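Local coordinates for prevent host death protein (Enterobacteria phage P1, PDB 3HS2), which neutralises the toxin Doc, blocking its phosphorylation of host EF-Tu, and acts as a DNA-binding transcriptional repressor in a plasmid-stabilising toxin-antitoxin system, at residues 39-42 with 43-47. Residues are numbered along the deposited sequence; the frame is centred on the assembly and turned at random.
Sequences VSKA and TFEAY
S40 caps helix 41-55 at the point where it leaves strand 36-40: its OG accepts a hydrogen bond from T43 N (3.0 Å, N-H...O angle 164°). T43 OG1, set beside its own backbone N by a chi1 of -66°, lies 3.0 Å from S40 OG. The first helical turn closes through F44 N to S40 O, almost in line with the carbonyl, and continues through E45 N to K41 O (2.8 Å).

Apolar contacts join the end of the strand to the first turn of the helix. The two methyls of V39 divide between neighbours, CG1 reaching F44 CB at 3.9 Å and CG2 meeting T43 CG2 at 4.0 Å, with V39 crossing both side chains at about a right angle. V39 and S40 pair with an antiparallel strand of the second subunit, so the sheet runs on across the dimer interface, and V39 and F44 both pack on V37 of that subunit.

K41 and E45 run alongside each other, but K41 NZ stays 4.6 Å from E45 OE2, beyond a salt bridge; the lysine instead pairs with E27 of the second subunit. The cap thus gives a first-turn amide, whose i-4 residue belongs to the strand, a side-chain acceptor, while the lysine charge is engaged across the dimer interface.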
loop_
_atom_site.group_PDB
_atom_site.type_symbol
_atom_site.label_atom_id
_atom_site.label_comp_id
_atom_site.label_asym_id
_atom_site.label_seq_id
_atom_site.Cartn_x
_atom_site.Cartn_y
_atom_site.Cartn_z
ATOM N N VAL A 39 -1.836 1.239 7.835
ATOM C CA VAL A 39 -0.831 0.224 8.122
ATOM C C VAL A 39 -0.189 0.521 9.470
ATOM O O VAL A 39 -0.207 1.663 9.934
ATOM C CB VAL A 39 0.244 0.195 7.006
ATOM C CG1 VAL A 39 0.897 1.558 6.860
ATOM C CG2 VAL A 39 1.284 -0.879 7.271
ATOM N N SER A 40 0.368 -0.502 10.111
ATOM C CA SER A 40 1.003 -0.303 11.405
ATOM C C SER A 40 2.100 0.745 11.274
ATOM O O SER A 40 2.860 0.744 10.303
ATOM C CB SER A 40 1.590 -1.606 11.944
ATOM O OG SER A 40 2.982 -1.681 11.695
ATOM N N LYS A 41 2.169 1.641 12.251
ATOM C CA LYS A 41 3.149 2.713 12.231
ATOM C C LYS A 41 4.571 2.160 12.184
ATOM O O LYS A 41 5.428 2.697 11.484
ATOM C CB LYS A 41 2.976 3.616 13.452
ATOM C CG LYS A 41 3.936 4.789 13.484
ATOM C CD LYS A 41 4.047 5.362 14.884
ATOM C CE LYS A 41 5.027 6.523 14.932
ATOM N NZ LYS A 41 5.184 7.058 16.311
ATOM N N ALA A 42 4.816 1.089 12.932
ATOM C CA ALA A 42 6.132 0.466 12.960
ATOM C C ALA A 42 6.545 0.011 11.566
ATOM O O ALA A 42 7.648 0.301 11.111
ATOM C CB ALA A 42 6.141 -0.701 13.924
ATOM N N THR A 43 5.652 -0.698 10.888
ATOM C CA THR A 43 5.918 -1.147 9.528
ATOM C C THR A 43 6.201 0.027 8.593
ATOM O O THR A 43 7.170 0.003 7.833
ATOM C CB THR A 43 4.745 -1.969 8.968
ATOM O OG1 THR A 43 4.627 -3.192 9.703
ATOM C CG2 THR A 43 4.972 -2.292 7.503
ATOM N N PHE A 44 5.356 1.052 8.652
ATOM C CA PHE A 44 5.503 2.213 7.777
ATOM C C PHE A 44 6.818 2.944 8.030
ATOM O O PHE A 44 7.501 3.354 7.088
ATOM C CB PHE A 44 4.321 3.170 7.944
ATOM C CG PHE A 44 4.313 4.301 6.955
ATOM C CD1 PHE A 44 4.321 4.044 5.597
ATOM C CD2 PHE A 44 4.282 5.618 7.382
ATOM C CE1 PHE A 44 4.312 5.075 4.687
ATOM C CE2 PHE A 44 4.270 6.653 6.471
ATOM C CZ PHE A 44 4.285 6.379 5.123
ATOM N N GLU A 45 7.165 3.111 9.303
ATOM C CA GLU A 45 8.427 3.744 9.674
ATOM C C GLU A 45 9.602 2.965 9.093
ATOM O O GLU A 45 10.555 3.546 8.578
ATOM C CB GLU A 45 8.565 3.819 11.196
ATOM C CG GLU A 45 7.602 4.781 11.873
ATOM C CD GLU A 45 7.942 6.236 11.614
ATOM O OE1 GLU A 45 8.704 6.515 10.664
ATOM O OE2 GLU A 45 7.446 7.104 12.363
ATOM N N ALA A 46 9.522 1.642 9.180
ATOM C CA ALA A 46 10.580 0.772 8.678
ATOM C C ALA A 46 10.698 0.841 7.157
ATOM O O ALA A 46 11.802 0.837 6.615
ATOM C CB ALA A 46 10.355 -0.662 9.141
ATOM N N TYR A 47 9.562 0.911 6.468
ATOM C CA TYR A 47 9.575 1.003 5.014
ATOM C C TYR A 47 10.257 2.281 4.539
ATOM O O TYR A 47 11.097 2.250 3.641
ATOM C CB TYR A 47 8.158 0.933 4.438
ATOM C CG TYR A 47 7.516 -0.436 4.495
ATOM C CD1 TYR A 47 8.258 -1.566 4.812
ATOM C CD2 TYR A 47 6.171 -0.599 4.204
ATOM C CE1 TYR A 47 7.668 -2.818 4.858
ATOM C CE2 TYR A 47 5.576 -1.845 4.243
ATOM C CZ TYR A 47 6.327 -2.952 4.570
ATOM O OH TYR A 47 5.731 -4.194 4.608
#